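Local structure of Glyco_hydro_cc domain-containing protein (Pseudomonas viridiflava, 6UAV) at residues A138-Y143 with Y176-W181; Q100-L105 with P152-L157; R6-D11 with S19-G24. The protein hydrolyses beta-1,3-glucans as an endo-beta-1,3-glucanase of glycoside hydrolase family 128 (subgroup II), built on a TIM-barrel catalytic domain. All coordinates share one frame; numbering follows the deposited sequence.

Contact 1: A138-Y143 with Y176-W181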
loop_
_atom_site.group_PDB
_atom_site.type_symbol
_atom_site.label_atom_id
_atom_site.label_comp_id
_atom_site.label_asym_id
_atom_site.label_seq_id
_atom_site.Cartn_x
_atom_site.Cartn_y
_atom_site.Cartn_z
ATOM N N ALA A 138 4.739 6.148 19.763
ATOM C CA ALA A 138 5.607 5.255 20.545
ATOM C C ALA A 138 6.809 4.828 19.706
ATOM O O ALA A 138 7.926 4.743 20.264
ATOM C CB ALA A 138 4.821 4.077 21.010
ATOM N N PHE A 139 6.586 4.527 18.418
ATOM C CA PHE A 139 7.680 4.116 17.503
ATOM C C PHE A 139 8.669 5.264 17.355
ATOM O O PHE A 139 9.899 5.031 17.510
ATOM C CB PHE A 139 7.048 3.737 16.150
ATOM C CG PHE A 139 8.002 3.669 15.005
ATOM C CD1 PHE A 139 9.030 2.743 14.985
ATOM C CD2 PHE A 139 7.907 4.591 13.982
ATOM C CE1 PHE A 139 9.927 2.727 13.934
ATOM C CE2 PHE A 139 8.801 4.575 12.922
ATOM C CZ PHE A 139 9.802 3.621 12.896
ATOM N N TYR A 140 8.187 6.480 17.153
ATOM C CA TYR A 140 9.071 7.664 17.088
ATOM C C TYR A 140 9.863 7.815 18.404
ATOM O O TYR A 140 11.080 7.993 18.397
ATOM C CB TYR A 140 8.252 8.931 16.844
ATOM C CG TYR A 140 8.143 9.390 15.410
ATOM C CD1 TYR A 140 7.199 8.807 14.565
ATOM C CD2 TYR A 140 8.906 10.430 14.922
ATOM C CE1 TYR A 140 7.003 9.256 13.278
ATOM C CE2 TYR A 140 8.730 10.882 13.627
ATOM C CZ TYR A 140 7.774 10.295 12.823
ATOM O OH TYR A 140 7.590 10.707 11.546
ATOM N N ALA A 141 9.213 7.643 19.552
ATOM C CA ALA A 141 9.879 7.821 20.860
ATOM C C ALA A 141 10.920 6.703 21.070
ATOM O O ALA A 141 11.963 6.991 21.655
ATOM C CB ALA A 141 8.821 7.846 21.930
ATOM N N ALA A 142 10.617 5.475 20.616
ATOM C CA ALA A 142 11.521 4.316 20.786
ATOM C C ALA A 142 12.749 4.545 19.913
ATOM O O ALA A 142 13.895 4.375 20.361
ATOM C CB ALA A 142 10.840 3.042 20.426
ATOM N N TYR A 143 12.533 4.892 18.656
ATOM C CA TYR A 143 13.661 5.123 17.727
ATOM C C TYR A 143 14.513 6.273 18.270
ATOM O O TYR A 143 15.756 6.160 18.380
ATOM C CB TYR A 143 13.173 5.386 16.307
ATOM C CG TYR A 143 14.363 5.480 15.394
ATOM C CD1 TYR A 143 15.077 6.643 15.295
ATOM C CD2 TYR A 143 14.829 4.387 14.666
ATOM C CE1 TYR A 143 16.187 6.756 14.476
ATOM C CE2 TYR A 143 15.956 4.464 13.870
ATOM C CZ TYR A 143 16.627 5.664 13.743
ATOM O OH TYR A 143 17.777 5.798 13.016
ATOM N N TYR A 176 2.266 14.238 11.536
ATOM C CA TYR A 176 3.696 13.819 11.436
ATOM C C TYR A 176 4.404 14.653 10.364
ATOM O O TYR A 176 5.629 14.540 10.250
ATOM C CB TYR A 176 3.824 12.305 11.208
ATOM C CG TYR A 176 3.236 11.537 12.363
ATOM C CD1 TYR A 176 3.902 11.469 13.582
ATOM C CD2 TYR A 176 1.968 11.035 12.298
ATOM C CE1 TYR A 176 3.343 10.843 14.676
ATOM C CE2 TYR A 176 1.395 10.379 13.372
ATOM C CZ TYR A 176 2.077 10.298 14.570
ATOM O OH TYR A 176 1.499 9.717 15.652
ATOM N N GLY A 177 3.663 15.401 9.553
ATOM C CA GLY A 177 4.269 16.253 8.500
ATOM C C GLY A 177 4.794 15.406 7.340
ATOM O O GLY A 177 5.686 15.875 6.579
ATOM N N LYS A 178 4.283 14.187 7.185
ATOM C CA LYS A 178 4.714 13.250 6.140
ATOM C C LYS A 178 3.607 13.025 5.110
ATOM O O LYS A 178 2.409 12.904 5.455
ATOM C CB LYS A 178 4.989 11.891 6.772
ATOM C CG LYS A 178 6.115 11.867 7.786
ATOM C CD LYS A 178 7.445 12.471 7.293
ATOM C CE LYS A 178 8.492 12.311 8.379
ATOM N NZ LYS A 178 9.851 12.520 7.851
ATOM N N PRO A 179 3.985 12.969 3.815
ATOM C CA PRO A 179 3.060 12.534 2.772
ATOM C C PRO A 179 2.844 11.017 2.845
ATOM O O PRO A 179 3.456 10.306 3.647
ATOM C CB PRO A 179 3.749 12.971 1.490
ATOM C CG PRO A 179 5.190 12.807 1.843
ATOM C CD PRO A 179 5.304 13.325 3.265
ATOM N N PHE A 180 1.841 10.552 2.096
ATOM C CA PHE A 180 1.279 9.198 2.245
ATOM C C PHE A 180 1.334 8.432 0.932
ATOM O O PHE A 180 1.190 9.047 -0.153
ATOM C CB PHE A 180 -0.190 9.231 2.630
ATOM C CG PHE A 180 -0.432 10.025 3.886
ATOM C CD1 PHE A 180 -0.229 9.427 5.107
ATOM C CD2 PHE A 180 -0.982 11.298 3.826
ATOM C CE1 PHE A 180 -0.471 10.126 6.275
ATOM C CE2 PHE A 180 -1.261 11.978 4.998
ATOM C CZ PHE A 180 -1.000 11.388 6.221
ATOM N N TRP A 181 1.387 7.126 1.065
ATOM C CA TRP A 181 0.837 6.187 0.074
ATOM C C TRP A 181 -0.323 5.463 0.761
ATOM O O TRP A 181 -0.139 4.908 1.892
ATOM C CB TRP A 181 1.899 5.174 -0.367
ATOM C CG TRP A 181 3.069 5.683 -1.161
ATOM C CD1 TRP A 181 3.747 6.870 -1.116
ATOM C CD2 TRP A 181 3.760 4.871 -2.127
ATOM N NE1 TRP A 181 4.813 6.854 -1.986
ATOM C CE2 TRP A 181 4.846 5.628 -2.611
ATOM C CE3 TRP A 181 3.520 3.596 -2.649
ATOM C CZ2 TRP A 181 5.717 5.134 -3.589
ATOM C CZ3 TRP A 181 4.386 3.113 -3.594
ATOM C CH2 TRP A 181 5.482 3.865 -4.040
HETATM O O HOH W 1 10.538 11.082 10.461
HETATM O O HOH W 2 7.435 13.343 11.711
#
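Tyr140 meets Tyr176 and Lys178 in a small, water-bridged aromatic contact at the surface of the TIM barrel. It joins the middle of helix 132-146 to the loop that leads into strand 180-185. The two tyrosine rings are nearly parallel, their planes 21° apart, but they are slid so far past one another that they hardly overlap and their centroids stand 5.5 Å apart. What touches is one corner of each ring, Tyr140 CE1 lying 3.8 Å from Tyr176 CD1. In Tyr176, CG is anti to the carbonyl carbon (chi1 -62°), which turns the ring back toward helix 132-146, where it also rests on Val133 and Leu136 and its hydroxyl is hydrogen-bonded to Asp137. Beyond the ring of Tyr140, its OH sits 3.7 Å from CE of Lys178, whose chain bends at chi2 and then runs extended to the ammonium group. Two waters complete the link. One is gripped at 2.6 Å by Tyr140 OH and donates to the carbonyl oxygen of Tyr176; the other lies 3.2 Å from Tyr140 OH and takes a weak bond from Lys178 NZ. The firmer partner of that ammonium is the carbonyl oxygen of Ile154, in the loop before the adjacent strand 156-161. The chemistry is thus that of a wet boundary: the tyrosine pair supplies a modest apolar touch through single ring carbons, while the phenol of Tyr140 reaches the loop's polar groups through solvent, and the nearby lysine charge would probably polarise the water they share.

Contact 2: Q100-L105 with P152-L157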
loop_
_atom_site.group_PDB
_atom_site.type_symbol
_atom_site.label_atom_id
_atom_site.label_comp_id
_atom_site.label_asym_id
_atom_site.label_seq_id
_atom_site.Cartn_x
_atom_site.Cartn_y
_atom_site.Cartn_z
ATOM N N GLN A 100 13.656 -1.368 16.569
ATOM C CA GLN A 100 14.836 -2.270 16.469
ATOM C C GLN A 100 15.135 -2.605 14.990
ATOM O O GLN A 100 16.338 -2.664 14.587
ATOM C CB GLN A 100 14.610 -3.537 17.308
ATOM C CG GLN A 100 15.761 -4.546 17.289
ATOM C CD GLN A 100 15.662 -5.512 18.457
ATOM O OE1 GLN A 100 14.667 -5.596 19.152
ATOM N NE2 GLN A 100 16.676 -6.298 18.703
ATOM N N LEU A 101 14.129 -2.863 14.174
ATOM C CA LEU A 101 14.303 -3.170 12.727
ATOM C C LEU A 101 14.821 -1.937 11.987
ATOM O O LEU A 101 15.495 -2.075 10.977
ATOM C CB LEU A 101 12.977 -3.674 12.150
ATOM C CG LEU A 101 12.964 -3.989 10.656
ATOM C CD1 LEU A 101 13.928 -5.106 10.331
ATOM C CD2 LEU A 101 11.575 -4.330 10.175
ATOM N N TRP A 102 14.399 -0.757 12.393
ATOM C CA TRP A 102 14.430 0.413 11.483
ATOM C C TRP A 102 15.817 0.682 10.940
ATOM O O TRP A 102 15.953 1.006 9.749
ATOM C CB TRP A 102 13.802 1.655 12.159
ATOM C CG TRP A 102 13.194 2.574 11.142
ATOM C CD1 TRP A 102 13.684 3.752 10.620
ATOM C CD2 TRP A 102 11.985 2.306 10.432
ATOM N NE1 TRP A 102 12.819 4.224 9.674
ATOM C CE2 TRP A 102 11.789 3.364 9.517
ATOM C CE3 TRP A 102 11.047 1.274 10.464
ATOM C CZ2 TRP A 102 10.678 3.439 8.674
ATOM C CZ3 TRP A 102 9.923 1.383 9.660
ATOM C CH2 TRP A 102 9.748 2.449 8.792
ATOM N N PRO A 103 16.902 0.624 11.748
ATOM C CA PRO A 103 18.248 0.929 11.217
ATOM C C PRO A 103 18.627 0.029 10.020
ATOM O O PRO A 103 19.362 0.491 9.136
ATOM C CB PRO A 103 19.180 0.748 12.424
ATOM C CG PRO A 103 18.241 1.053 13.636
ATOM C CD PRO A 103 16.941 0.395 13.212
ATOM N N ARG A 104 18.215 -1.229 10.036
ATOM C CA ARG A 104 18.394 -2.172 8.878
ATOM C C ARG A 104 17.725 -1.612 7.609
ATOM O O ARG A 104 18.324 -1.702 6.517
ATOM C CB ARG A 104 17.875 -3.562 9.267
ATOM C CG ARG A 104 18.811 -4.284 10.230
ATOM C CD ARG A 104 18.159 -5.539 10.773
ATOM N NE ARG A 104 17.808 -6.558 9.802
ATOM C CZ ARG A 104 17.056 -7.607 10.104
ATOM N NH1 ARG A 104 16.675 -7.753 11.370
ATOM N NH2 ARG A 104 16.767 -8.536 9.195
ATOM N N LEU A 105 16.525 -1.036 7.735
ATOM C CA LEU A 105 15.797 -0.392 6.616
ATOM C C LEU A 105 16.517 0.873 6.204
ATOM O O LEU A 105 16.628 1.133 4.991
ATOM C CB LEU A 105 14.342 -0.146 7.014
ATOM C CG LEU A 105 13.617 -1.393 7.518
ATOM C CD1 LEU A 105 12.237 -1.007 7.881
ATOM C CD2 LEU A 105 13.591 -2.528 6.476
ATOM N N PRO A 152 13.172 8.566 13.275
ATOM C CA PRO A 152 13.350 7.527 12.250
ATOM C C PRO A 152 13.180 8.152 10.869
ATOM O O PRO A 152 12.386 9.113 10.704
ATOM C CB PRO A 152 12.250 6.516 12.544
ATOM C CG PRO A 152 11.185 7.325 13.255
ATOM C CD PRO A 152 11.950 8.335 14.065
ATOM N N GLN A 153 13.941 7.646 9.890
ATOM C CA GLN A 153 13.751 8.106 8.494
ATOM C C GLN A 153 12.395 7.602 8.007
ATOM O O GLN A 153 12.193 6.391 7.964
ATOM C CB GLN A 153 14.822 7.481 7.618
ATOM C CG GLN A 153 14.723 7.930 6.148
ATOM C CD GLN A 153 15.666 7.120 5.274
ATOM O OE1 GLN A 153 16.714 6.690 5.757
ATOM N NE2 GLN A 153 15.306 6.893 4.010
ATOM N N ILE A 154 11.502 8.513 7.696
ATOM C CA ILE A 154 10.188 8.172 7.102
ATOM C C ILE A 154 10.045 9.104 5.924
ATOM O O ILE A 154 9.934 10.314 6.126
ATOM C CB ILE A 154 9.024 8.280 8.097
ATOM C CG1 ILE A 154 9.133 7.279 9.264
ATOM C CG2 ILE A 154 7.709 8.034 7.315
ATOM C CD1 ILE A 154 8.010 7.453 10.264
ATOM N N ASP A 155 10.125 8.567 4.721
ATOM C CA ASP A 155 9.958 9.382 3.494
ATOM C C ASP A 155 8.451 9.579 3.246
ATOM O O ASP A 155 8.038 10.752 2.953
ATOM C CB ASP A 155 10.750 8.773 2.342
ATOM C CG ASP A 155 12.238 8.744 2.621
ATOM O OD1 ASP A 155 12.852 9.886 2.737
ATOM O OD2 ASP A 155 12.764 7.602 2.848
ATOM N N TYR A 156 7.669 8.519 3.413
ATOM C CA TYR A 156 6.188 8.558 3.285
ATOM C C TYR A 156 5.670 7.650 4.356
ATOM O O TYR A 156 6.244 6.567 4.480
ATOM C CB TYR A 156 5.686 7.984 1.948
ATOM C CG TYR A 156 6.081 8.832 0.784
ATOM C CD1 TYR A 156 7.352 8.806 0.277
ATOM C CD2 TYR A 156 5.164 9.710 0.241
ATOM C CE1 TYR A 156 7.707 9.658 -0.750
ATOM C CE2 TYR A 156 5.513 10.538 -0.808
ATOM C CZ TYR A 156 6.784 10.498 -1.308
ATOM O OH TYR A 156 7.078 11.392 -2.307
ATOM N N LEU A 157 4.584 8.031 5.001
ATOM C CA LEU A 157 3.803 7.062 5.795
ATOM C C LEU A 157 2.925 6.262 4.828
ATOM O O LEU A 157 2.660 6.713 3.703
ATOM C CB LEU A 157 2.947 7.778 6.826
ATOM C CG LEU A 157 3.716 8.259 8.066
ATOM C CD1 LEU A 157 2.810 9.153 8.906
ATOM C CD2 LEU A 157 4.239 7.077 8.912
#
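Trp102 reaches out from helix 95-112 to set its indole against Pro152, Gln153 and Ile154. The bond from CA to CB heads toward the loop; beyond CB, the side chain leaves with CG anti to the backbone N (chi1 -151°, well short of fully extended), and this carries the five-membered ring to the loop first. CD1 comes to 3.7 Å from CB of Pro152, an apolar touch at an oblique approach. The next atom round the ring, NE1, makes the polar bond of the contact, donating to the carbonyl oxygen of Gln153 at 2.8 Å. The acceptor lies almost exactly in the indole plane, but the bond is bent to 148° at the hydrogen, and the donor is tilted 28° from the plane of the carbonyl. The same Gln153 O also lies 3.4 Å from both CE2 and CZ2 of Trp102. The NE1 bond gives the N-H of this buried indole a partner. Helix 95-112 and helix 132-146 pack against the outside of the eight-stranded TIM barrel, and residues 152-155 are the end of the loop that enters its strand 156-161; the indole lies between these layers, meeting Phe139 of helix 132-146 edge-to-face. Farther round the ring, CZ2 is 4.2 Å from CG1 of Ile154, with the two side chains running at about a right angle. Leu105, one turn on in the helix, puts CD1 3.6 Å above one face of the indole, toward its rim. Gln153 is itself held in place: its NE2 donates to the syn lone pair of Asp155 OD2 at 2.9 Å, while its backbone N bonds to Glu106, one turn beyond Trp102 on the same helix.

Contact 3: R6-D11 with S19-G24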
loop_
_atom_site.group_PDB
_atom_site.type_symbol
_atom_site.label_atom_id
_atom_site.label_comp_id
_atom_site.label_asym_id
_atom_site.label_seq_id
_atom_site.Cartn_x
_atom_site.Cartn_y
_atom_site.Cartn_z
ATOM N N ARG A 6 -2.009 5.590 -9.542
ATOM C CA ARG A 6 -3.027 4.519 -9.532
ATOM C C ARG A 6 -2.398 3.129 -9.493
ATOM O O ARG A 6 -1.788 2.724 -10.438
ATOM C CB ARG A 6 -4.002 4.717 -10.702
ATOM C CG ARG A 6 -5.175 3.767 -10.595
ATOM C CD ARG A 6 -6.400 4.244 -11.359
ATOM N NE ARG A 6 -6.719 5.637 -11.091
ATOM C CZ ARG A 6 -7.390 6.458 -11.902
ATOM N NH1 ARG A 6 -7.965 6.039 -13.019
ATOM N NH2 ARG A 6 -7.505 7.715 -11.542
ATOM N N GLY A 7 -2.647 2.367 -8.432
ATOM C CA GLY A 7 -2.089 1.029 -8.294
ATOM C C GLY A 7 -3.114 0.019 -7.853
ATOM O O GLY A 7 -4.292 0.339 -7.604
ATOM N N VAL A 8 -2.624 -1.198 -7.712
ATOM C CA VAL A 8 -3.433 -2.331 -7.209
ATOM C C VAL A 8 -2.603 -3.059 -6.163
ATOM O O VAL A 8 -1.440 -3.320 -6.415
ATOM C CB VAL A 8 -3.890 -3.229 -8.386
ATOM C CG1 VAL A 8 -4.802 -4.336 -7.875
ATOM C CG2 VAL A 8 -4.618 -2.387 -9.441
ATOM N N ALA A 9 -3.269 -3.512 -5.098
ATOM C CA ALA A 9 -2.684 -4.338 -4.027
ATOM C C ALA A 9 -3.068 -5.780 -4.297
ATOM O O ALA A 9 -4.233 -6.103 -4.074
ATOM C CB ALA A 9 -3.204 -3.873 -2.690
ATOM N N TYR A 10 -2.245 -6.515 -5.022
ATOM C CA TYR A 10 -2.608 -7.842 -5.565
ATOM C C TYR A 10 -1.350 -8.519 -6.065
ATOM O O TYR A 10 -0.577 -7.874 -6.737
ATOM C CB TYR A 10 -3.625 -7.756 -6.709
ATOM C CG TYR A 10 -4.125 -9.068 -7.252
ATOM C CD1 TYR A 10 -4.879 -9.902 -6.448
ATOM C CD2 TYR A 10 -3.893 -9.452 -8.557
ATOM C CE1 TYR A 10 -5.367 -11.095 -6.937
ATOM C CE2 TYR A 10 -4.324 -10.676 -9.041
ATOM C CZ TYR A 10 -5.075 -11.500 -8.225
ATOM O OH TYR A 10 -5.594 -12.711 -8.648
ATOM N N ASP A 11 -1.220 -9.816 -5.855
ATOM C CA ASP A 11 -0.059 -10.557 -6.396
ATOM C C ASP A 11 -0.339 -10.883 -7.870
ATOM O O ASP A 11 -0.609 -12.049 -8.217
ATOM C CB ASP A 11 0.239 -11.786 -5.549
ATOM C CG ASP A 11 1.558 -12.439 -5.899
ATOM O OD1 ASP A 11 2.439 -11.745 -6.473
ATOM O OD2 ASP A 11 1.734 -13.582 -5.474
ATOM N N SER A 19 -2.078 -6.911 -19.168
ATOM C CA SER A 19 -2.663 -6.298 -20.385
ATOM C C SER A 19 -3.931 -5.551 -19.959
ATOM O O SER A 19 -4.106 -4.344 -20.323
ATOM C CB SER A 19 -2.985 -7.323 -21.445
ATOM O OG SER A 19 -1.815 -7.842 -22.082
ATOM N N ALA A 20 -4.765 -6.212 -19.152
ATOM C CA ALA A 20 -6.097 -5.688 -18.750
ATOM C C ALA A 20 -5.890 -4.434 -17.872
ATOM O O ALA A 20 -6.555 -3.382 -18.113
ATOM C CB ALA A 20 -6.845 -6.809 -18.042
ATOM N N LEU A 21 -4.976 -4.524 -16.906
ATOM C CA LEU A 21 -4.790 -3.464 -15.873
ATOM C C LEU A 21 -4.024 -2.281 -16.451
ATOM O O LEU A 21 -4.226 -1.192 -15.966
ATOM C CB LEU A 21 -4.045 -4.006 -14.666
ATOM C CG LEU A 21 -4.837 -5.001 -13.824
ATOM C CD1 LEU A 21 -3.903 -5.696 -12.890
ATOM C CD2 LEU A 21 -6.018 -4.350 -13.105
ATOM N N SER A 22 -3.167 -2.473 -17.430
ATOM C CA SER A 22 -2.088 -1.486 -17.656
ATOM C C SER A 22 -2.591 -0.262 -18.397
ATOM O O SER A 22 -1.871 0.728 -18.388
ATOM C CB SER A 22 -0.947 -2.140 -18.378
ATOM O OG SER A 22 -1.372 -2.490 -19.657
ATOM N N THR A 23 -3.815 -0.279 -18.916
ATOM C CA THR A 23 -4.413 0.929 -19.549
ATOM C C THR A 23 -4.596 2.054 -18.532
ATOM O O THR A 23 -4.484 3.218 -18.933
ATOM C CB THR A 23 -5.712 0.593 -20.278
ATOM O OG1 THR A 23 -6.612 0.160 -19.260
ATOM C CG2 THR A 23 -5.443 -0.430 -21.365
ATOM N N GLY A 24 -4.878 1.740 -17.284
ATOM C CA GLY A 24 -5.081 2.765 -16.229
ATOM C C GLY A 24 -4.196 2.607 -14.986
ATOM O O GLY A 24 -4.255 3.491 -14.135
#
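The guanidinium of Arg6 is the flat group at this contact, and it meets the Gly24 carbonyl obliquely. That oxygen lies alongside the aliphatic part of the arginine, 3.7 Å from CB, 3.7 Å from CG and 3.6 Å from CD. With chi1 at -171° the chain starts out extended, carrying its methylenes past the carbonyl before it bends at chi3. The charged end then turns to other partners: NE to the hydroxyl of Tyr223, NH1 and NH2 to the carbonyl oxygens of Leu256 and Pro257 near the C-terminus. These segments belong to the first beta-alpha-beta unit of the TIM barrel, strand 6-9, helix 15-22 and strand 27-29, with Gly24 in the turn that leads from the helix to the second strand. Two residues along the strand, the side chain of Val8 sets out toward the helix, and its CG2 is 4.4 Å from CD2 of Leu21, a loose apolar approach between buried side chains. Tyr253 of helix 248-255 packs on both Arg6 and Val8, and the turn itself is tied by Gly24 N bonding to the carbonyl oxygen of Leu21 at 3.3 Å.

Contacts 2 and 3 are buried, whereas contact 1 lies at the surface, and their chemistry follows: bridging waters in contact 1, a direct indole-to-carbonyl bond in contact 2, plain packing across contact 3. Contacts 1 and 2 are neighbours, their centres about 9 Å apart, in the loops that lead into the adjoining strands 156-161 and 180-185 of the barrel. They touch directly, Pro179 O lying 2.9 Å from Leu157 N in a probable hydrogen bond. Contact 3 sits across the chain's centre, about 27 and 29 Å from contacts 2 and 1, centre to centre; it reaches the same closed sheet but joins a strand to the very next helix.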